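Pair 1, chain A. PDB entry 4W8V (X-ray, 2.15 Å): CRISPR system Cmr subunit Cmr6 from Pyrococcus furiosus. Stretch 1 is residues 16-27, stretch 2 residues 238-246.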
# COMPACT_ATOMS: atom_id res chain seq x y z
N THR A 16 -2.51 -13.61 8.05
CA THR A 16 -1.28 -12.94 8.43
C THR A 16 -0.03 -13.54 7.82
O THR A 16 -0.04 -14.68 7.36
CB THR A 16 -1.10 -12.93 9.95
OG1 THR A 16 -0.61 -14.20 10.39
CG2 THR A 16 -2.41 -12.61 10.65
N GLY A 17 1.03 -12.75 7.83
CA GLY A 17 2.36 -13.22 7.46
C GLY A 17 3.44 -12.41 8.15
O GLY A 17 3.18 -11.32 8.65
N LYS A 18 4.65 -12.95 8.18
CA LYS A 18 5.79 -12.23 8.72
C LYS A 18 6.66 -11.67 7.60
O LYS A 18 7.05 -12.40 6.70
CB LYS A 18 6.63 -13.14 9.62
CG LYS A 18 5.94 -13.59 10.88
CD LYS A 18 6.92 -14.32 11.77
CE LYS A 18 6.25 -14.95 12.97
NZ LYS A 18 7.19 -15.90 13.63
N PHE A 19 6.96 -10.38 7.67
CA PHE A 19 7.69 -9.70 6.60
C PHE A 19 8.94 -9.03 7.16
O PHE A 19 8.92 -8.52 8.27
CB PHE A 19 6.80 -8.66 5.91
CG PHE A 19 5.67 -9.27 5.11
CD1 PHE A 19 4.63 -9.95 5.74
CD2 PHE A 19 5.66 -9.16 3.72
CE1 PHE A 19 3.60 -10.51 5.00
CE2 PHE A 19 4.63 -9.72 2.98
CZ PHE A 19 3.60 -10.39 3.61
N LYS A 20 10.02 -9.07 6.39
CA LYS A 20 11.22 -8.34 6.79
C LYS A 20 11.46 -7.23 5.79
O LYS A 20 11.04 -7.35 4.65
CB LYS A 20 12.44 -9.26 6.86
CG LYS A 20 12.76 -9.97 5.55
CD LYS A 20 13.90 -10.97 5.73
CE LYS A 20 14.13 -11.80 4.47
NZ LYS A 20 14.79 -11.02 3.40
N THR A 21 12.10 -6.15 6.24
CA THR A 21 12.46 -5.04 5.37
C THR A 21 13.56 -5.48 4.40
O THR A 21 14.69 -5.73 4.83
CB THR A 21 12.93 -3.81 6.18
OG1 THR A 21 13.83 -4.24 7.21
CG2 THR A 21 11.74 -3.10 6.84
N GLN A 22 13.25 -5.61 3.12
CA GLN A 22 14.26 -6.04 2.15
C GLN A 22 15.28 -4.92 1.90
O GLN A 22 16.48 -5.18 1.77
CB GLN A 22 13.62 -6.47 0.83
CG GLN A 22 14.64 -7.06 -0.16
CD GLN A 22 14.13 -7.13 -1.60
OE1 GLN A 22 13.57 -6.17 -2.13
NE2 GLN A 22 14.33 -8.28 -2.23
N SER A 23 14.79 -3.69 1.84
CA SER A 23 15.62 -2.50 1.79
C SER A 23 15.27 -1.63 3.00
O SER A 23 14.34 -1.95 3.74
CB SER A 23 15.40 -1.72 0.47
OG SER A 23 14.05 -1.34 0.29
N ARG A 24 16.00 -0.54 3.22
CA ARG A 24 15.72 0.30 4.37
C ARG A 24 14.35 0.94 4.27
O ARG A 24 13.85 1.28 3.19
CB ARG A 24 16.78 1.37 4.53
CG ARG A 24 18.09 0.86 4.97
CD ARG A 24 19.16 1.90 4.80
NE ARG A 24 20.46 1.25 4.79
CZ ARG A 24 21.28 1.23 5.83
NH1 ARG A 24 20.94 1.86 6.95
NH2 ARG A 24 22.44 0.60 5.74
N LEU A 25 13.73 1.10 5.43
CA LEU A 25 12.39 1.65 5.49
C LEU A 25 12.41 3.02 6.16
O LEU A 25 12.97 3.20 7.25
CB LEU A 25 11.48 0.67 6.24
CG LEU A 25 10.02 1.04 6.49
CD1 LEU A 25 9.21 1.16 5.17
CD2 LEU A 25 9.47 -0.04 7.41
N VAL A 26 11.81 3.98 5.47
CA VAL A 26 11.80 5.38 5.89
C VAL A 26 10.39 5.78 6.30
O VAL A 26 9.48 5.81 5.48
CB VAL A 26 12.32 6.29 4.77
CG1 VAL A 26 12.45 7.73 5.25
CG2 VAL A 26 13.66 5.77 4.25
N VAL A 27 10.21 6.05 7.58
CA VAL A 27 8.90 6.25 8.18
C VAL A 27 8.80 7.62 8.84
O VAL A 27 9.68 7.99 9.59
CB VAL A 27 8.62 5.15 9.27
CG1 VAL A 27 7.22 5.29 9.80
CG2 VAL A 27 8.85 3.77 8.69
N GLY A 238 13.69 3.09 -4.04
CA GLY A 238 13.83 1.67 -3.74
C GLY A 238 13.65 1.35 -2.27
O GLY A 238 13.72 0.19 -1.86
N TYR A 239 13.43 2.39 -1.47
CA TYR A 239 13.23 2.23 -0.05
C TYR A 239 11.89 1.57 0.24
O TYR A 239 10.99 1.62 -0.59
CB TYR A 239 13.31 3.58 0.66
CG TYR A 239 14.72 4.13 0.72
CD1 TYR A 239 15.64 3.60 1.61
CD2 TYR A 239 15.13 5.18 -0.11
CE1 TYR A 239 16.93 4.08 1.68
CE2 TYR A 239 16.42 5.68 -0.05
CZ TYR A 239 17.32 5.12 0.85
OH TYR A 239 18.60 5.60 0.92
N GLY A 240 11.77 0.92 1.39
CA GLY A 240 10.49 0.45 1.88
C GLY A 240 9.91 -0.83 1.30
O GLY A 240 8.71 -1.05 1.44
N ARG A 241 10.72 -1.67 0.68
CA ARG A 241 10.23 -2.95 0.19
C ARG A 241 10.23 -4.01 1.31
O ARG A 241 11.22 -4.16 2.01
CB ARG A 241 11.09 -3.46 -0.98
CG ARG A 241 11.14 -2.58 -2.20
CD ARG A 241 9.77 -2.03 -2.57
NE ARG A 241 9.75 -1.46 -3.92
CZ ARG A 241 10.05 -0.20 -4.21
NH1 ARG A 241 10.00 0.21 -5.46
NH2 ARG A 241 10.40 0.64 -3.25
N LEU A 242 9.13 -4.74 1.47
CA LEU A 242 9.08 -5.83 2.46
C LEU A 242 8.73 -7.17 1.80
O LEU A 242 7.90 -7.21 0.89
CB LEU A 242 8.06 -5.52 3.57
CG LEU A 242 8.47 -4.48 4.62
CD1 LEU A 242 7.95 -3.10 4.27
CD2 LEU A 242 8.00 -4.89 6.03
N VAL A 243 9.38 -8.25 2.25
CA VAL A 243 9.10 -9.58 1.71
C VAL A 243 8.83 -10.62 2.82
O VAL A 243 9.44 -10.57 3.88
CB VAL A 243 10.25 -10.09 0.80
CG1 VAL A 243 10.51 -9.10 -0.34
CG2 VAL A 243 11.54 -10.32 1.59
N GLU A 244 7.89 -11.52 2.57
CA GLU A 244 7.54 -12.58 3.51
C GLU A 244 8.74 -13.50 3.79
O GLU A 244 9.56 -13.71 2.91
CB GLU A 244 6.36 -13.41 2.97
CG GLU A 244 5.56 -14.15 4.03
CD GLU A 244 4.27 -14.76 3.47
OE1 GLU A 244 4.05 -14.66 2.24
OE2 GLU A 244 3.48 -15.32 4.26
N TYR A 245 8.83 -14.02 5.01
CA TYR A 245 9.86 -15.01 5.36
C TYR A 245 9.30 -16.12 6.24
O TYR A 245 8.14 -16.05 6.66
CB TYR A 245 11.05 -14.34 6.05
CG TYR A 245 10.81 -13.90 7.48
CD1 TYR A 245 10.25 -12.66 7.76
CD2 TYR A 245 11.17 -14.71 8.57
CE1 TYR A 245 10.03 -12.24 9.05
CE2 TYR A 245 10.95 -14.29 9.87
CZ TYR A 245 10.38 -13.05 10.11
OH TYR A 245 10.15 -12.60 11.39
N VAL A 246 10.16 -17.10 6.52
CA VAL A 246 9.86 -18.40 7.17
C VAL A 246 8.37 -18.69 7.38
O VAL A 246 7.71 -19.22 6.49
CB VAL A 246 10.56 -18.53 8.55
CG1 VAL A 246 10.04 -19.76 9.30
CG2 VAL A 246 12.07 -18.63 8.38
O HOH W 1 5.12 -15.32 6.86

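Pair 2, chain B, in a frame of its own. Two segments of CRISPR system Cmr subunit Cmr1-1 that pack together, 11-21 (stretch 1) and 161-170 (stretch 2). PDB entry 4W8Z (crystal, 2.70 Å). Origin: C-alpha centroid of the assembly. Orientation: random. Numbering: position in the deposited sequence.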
# COMPACT_ATOMS: atom_id res chain seq x y z
N GLU B 11 14.30 16.40 2.35
CA GLU B 11 14.47 16.03 0.95
C GLU B 11 14.70 14.53 0.78
O GLU B 11 15.43 13.91 1.56
CB GLU B 11 15.63 16.81 0.34
CG GLU B 11 15.65 18.29 0.71
CD GLU B 11 16.69 19.07 -0.07
OE1 GLU B 11 16.59 19.11 -1.32
OE2 GLU B 11 17.60 19.65 0.55
N PHE B 12 14.07 13.95 -0.24
CA PHE B 12 14.16 12.52 -0.49
C PHE B 12 14.30 12.19 -1.97
O PHE B 12 13.72 12.87 -2.82
CB PHE B 12 12.93 11.78 0.05
CG PHE B 12 12.74 11.92 1.53
CD1 PHE B 12 13.27 10.98 2.40
CD2 PHE B 12 12.03 12.98 2.06
CE1 PHE B 12 13.09 11.10 3.76
CE2 PHE B 12 11.85 13.11 3.42
CZ PHE B 12 12.38 12.16 4.27
N GLU B 13 15.07 11.15 -2.27
CA GLU B 13 15.00 10.52 -3.58
C GLU B 13 14.48 9.10 -3.41
O GLU B 13 15.10 8.29 -2.73
CB GLU B 13 16.36 10.50 -4.28
CG GLU B 13 16.57 11.62 -5.27
CD GLU B 13 17.66 11.30 -6.28
OE1 GLU B 13 18.49 12.20 -6.58
OE2 GLU B 13 17.69 10.15 -6.78
N ILE B 14 13.32 8.81 -4.00
CA ILE B 14 12.80 7.45 -3.95
C ILE B 14 12.93 6.79 -5.31
O ILE B 14 12.97 7.46 -6.34
CB ILE B 14 11.33 7.41 -3.47
CG1 ILE B 14 10.38 7.83 -4.59
CG2 ILE B 14 11.15 8.28 -2.24
CD1 ILE B 14 8.91 7.74 -4.22
N GLU B 15 13.01 5.47 -5.31
CA GLU B 15 13.19 4.71 -6.53
C GLU B 15 12.17 3.58 -6.60
O GLU B 15 11.85 2.96 -5.58
CB GLU B 15 14.62 4.15 -6.61
CG GLU B 15 14.89 3.25 -7.80
CD GLU B 15 16.30 2.70 -7.81
OE1 GLU B 15 17.26 3.50 -7.69
OE2 GLU B 15 16.46 1.46 -7.93
N SER B 16 11.65 3.32 -7.80
CA SER B 16 10.71 2.22 -8.00
C SER B 16 11.42 0.87 -7.92
O SER B 16 12.42 0.63 -8.59
CB SER B 16 10.00 2.37 -9.35
OG SER B 16 9.27 3.58 -9.41
N ILE B 17 10.88 -0.02 -7.09
CA ILE B 17 11.35 -1.39 -7.04
C ILE B 17 10.59 -2.23 -8.06
O ILE B 17 11.16 -3.10 -8.72
CB ILE B 17 11.18 -1.99 -5.63
CG1 ILE B 17 12.17 -1.33 -4.66
CG2 ILE B 17 11.37 -3.49 -5.65
CD1 ILE B 17 11.86 -1.60 -3.21
N THR B 18 9.30 -1.97 -8.18
CA THR B 18 8.46 -2.64 -9.17
C THR B 18 7.93 -1.64 -10.19
O THR B 18 7.99 -0.43 -9.96
CB THR B 18 7.27 -3.37 -8.51
OG1 THR B 18 6.56 -2.46 -7.66
CG2 THR B 18 7.76 -4.55 -7.69
N SER B 19 7.42 -2.15 -11.30
CA SER B 19 6.86 -1.32 -12.37
C SER B 19 5.83 -0.35 -11.80
O SER B 19 4.95 -0.75 -11.04
CB SER B 19 6.22 -2.18 -13.45
OG SER B 19 7.12 -3.20 -13.89
N THR B 20 5.96 0.92 -12.16
CA THR B 20 5.10 1.96 -11.59
C THR B 20 4.22 2.57 -12.66
O THR B 20 4.70 2.90 -13.75
CB THR B 20 5.95 3.06 -10.90
OG1 THR B 20 6.71 2.49 -9.83
CG2 THR B 20 5.06 4.16 -10.35
N HIS B 21 2.93 2.72 -12.36
CA HIS B 21 1.97 3.22 -13.34
C HIS B 21 1.17 4.42 -12.81
O HIS B 21 0.16 4.25 -12.13
CB HIS B 21 1.02 2.10 -13.75
CG HIS B 21 1.71 0.97 -14.46
ND1 HIS B 21 1.71 0.84 -15.83
CD2 HIS B 21 2.42 -0.07 -13.98
CE1 HIS B 21 2.39 -0.24 -16.17
NE2 HIS B 21 2.84 -0.81 -15.06
N ARG B 161 -1.55 -4.43 -5.55
CA ARG B 161 -1.21 -5.73 -6.11
C ARG B 161 0.21 -5.77 -6.67
O ARG B 161 0.45 -6.40 -7.70
CB ARG B 161 -2.19 -6.13 -7.20
CG ARG B 161 -3.62 -6.37 -6.75
CD ARG B 161 -4.36 -7.10 -7.85
NE ARG B 161 -5.80 -7.16 -7.63
CZ ARG B 161 -6.63 -7.87 -8.39
NH1 ARG B 161 -6.16 -8.58 -9.41
NH2 ARG B 161 -7.93 -7.88 -8.12
N GLY B 162 1.14 -5.09 -6.02
CA GLY B 162 2.54 -5.25 -6.36
C GLY B 162 3.20 -4.18 -7.21
O GLY B 162 4.42 -4.20 -7.36
N THR B 163 2.44 -3.25 -7.77
CA THR B 163 3.06 -2.18 -8.53
C THR B 163 3.40 -0.99 -7.63
O THR B 163 2.79 -0.80 -6.58
CB THR B 163 2.15 -1.68 -9.68
OG1 THR B 163 1.10 -0.87 -9.15
CG2 THR B 163 1.56 -2.85 -10.45
N GLY B 164 4.38 -0.20 -8.05
CA GLY B 164 4.66 1.05 -7.38
C GLY B 164 5.26 0.91 -6.00
O GLY B 164 5.16 1.83 -5.18
N SER B 165 5.89 -0.23 -5.73
CA SER B 165 6.67 -0.37 -4.50
C SER B 165 7.92 0.49 -4.60
O SER B 165 8.60 0.51 -5.62
CB SER B 165 7.04 -1.82 -4.25
OG SER B 165 5.91 -2.56 -3.83
N MET B 166 8.22 1.22 -3.53
CA MET B 166 9.29 2.20 -3.53
C MET B 166 10.36 1.92 -2.48
O MET B 166 10.11 1.23 -1.49
CB MET B 166 8.71 3.60 -3.32
CG MET B 166 7.68 3.99 -4.36
SD MET B 166 8.43 4.33 -5.96
CE MET B 166 7.03 4.12 -7.04
N LYS B 167 11.55 2.47 -2.71
CA LYS B 167 12.59 2.50 -1.69
C LYS B 167 13.26 3.86 -1.70
O LYS B 167 13.21 4.57 -2.70
CB LYS B 167 13.62 1.38 -1.92
CG LYS B 167 14.65 1.68 -2.99
CD LYS B 167 15.44 0.43 -3.31
CE LYS B 167 16.88 0.76 -3.65
NZ LYS B 167 17.72 -0.47 -3.65
N ILE B 168 13.87 4.23 -0.58
CA ILE B 168 14.61 5.48 -0.49
C ILE B 168 16.08 5.24 -0.83
O ILE B 168 16.75 4.49 -0.13
CB ILE B 168 14.51 6.11 0.91
CG1 ILE B 168 13.05 6.48 1.22
CG2 ILE B 168 15.40 7.33 1.03
CD1 ILE B 168 12.83 6.97 2.63
N VAL B 169 16.57 5.86 -1.89
CA VAL B 169 17.97 5.68 -2.28
C VAL B 169 18.88 6.66 -1.55
O VAL B 169 19.96 6.29 -1.10
CB VAL B 169 18.17 5.80 -3.80
CG1 VAL B 169 17.77 4.51 -4.50
CG2 VAL B 169 17.39 6.97 -4.37
N ARG B 170 18.45 7.91 -1.43
CA ARG B 170 19.20 8.88 -0.64
C ARG B 170 18.29 9.99 -0.14
O ARG B 170 17.25 10.29 -0.74
CB ARG B 170 20.35 9.47 -1.44
CG ARG B 170 19.94 10.46 -2.52
CD ARG B 170 21.16 10.98 -3.25
NE ARG B 170 21.92 9.89 -3.85
CZ ARG B 170 21.71 9.44 -5.09
NH1 ARG B 170 20.78 10.01 -5.85
NH2 ARG B 170 22.44 8.44 -5.56

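What backbone arrangement do the two pairs share? In each, a strand runs antiparallel to a second strand far away in sequence, then gives way to a loop that packs beside the loop holding two matched glycines; 14 central residues superpose with an RMSD of 0.5 Å. The ladders match over the superposed rungs. In pair 1, Lys20(A) N donates to Val243(A) O at 3.0 Å and Val243(A) N returns a bond to Lys20(A) O at 3.1 Å; in pair 2, Glu15(B) N reaches Lys167(B) O at 2.8 Å and Lys167(B) N reaches Glu15(B) O at 2.9 Å. The pairing carries on into the loop with Gln22(A) N to Arg241(A) O, 2.7 Å, matched by Ile17(B) N to Ser165(B) O, 2.8 Å.

How is the loop fastened to its neighbour? A hydroxyl at the matched positions Ser23(A) and Thr18(B) makes two of the bonds. Ser23(A) OG donates to Gly238(A) O at 2.7 Å and accepts a weak bond from Arg241(A) N at 3.4 Å. Thr18(B) OG1 donates to Gly162(B) O at 2.8 Å and accepts a shorter bond from Ser165(B) N at 3.0 Å. Both chi1 angles are p, and the extra methyl of threonine leaves the pattern intact. Next along, Gly240(A) N bonds Arg24(A) O at 2.8 Å, as Gly164(B) N bonds Ser19(B) O at 3.1 Å. Gly238(A) and Gly162(B) have backbone angles that call for glycine; Gly240(A) and Gly164(B) have positive phi, which favours it.

What fills the face of the sheet that carries Phe19(A) in pair 1 and Ile14(B) in pair 2? Glu244(A) CB sits over the face of the Phe19(A) ring, 4.2 Å from its centroid, and Phe19(A) CB meets Leu242(A) CD2 at 4.0 Å. Pair 2 has branched and flexible chains instead: Ile14(B) CG2 lies 4.3 Å from Ile168(B) CG1, and Ile14(B) CD1 3.9 Å from Met166(B) SD. Beside them, Thr21(A) CG2 rests 4.2 Å from Leu242(A) CG, whereas Ser16(B) OG lies 3.3 Å from Met166(B) CE.

How do the other matched positions differ? Gln22(A) CB lies 4.2 Å from Val243(A) CG1, while Ile17(B) CD1 comes within 3.7 Å of Lys167(B) CB. Leu25(A) CD1 packs on Gly240(A) CA at 3.6 Å; Thr20(B) OG1 approaches Gly164(B) CA at 3.5 Å and shares a 2.8 Å hydrogen bond with Ser16(B) OG. Lys18(A) CB lies 3.6 Å from Tyr245(A) CE1, while Glu13(B) CB meets the smaller Val169(B) at CG2, 3.7 Å away.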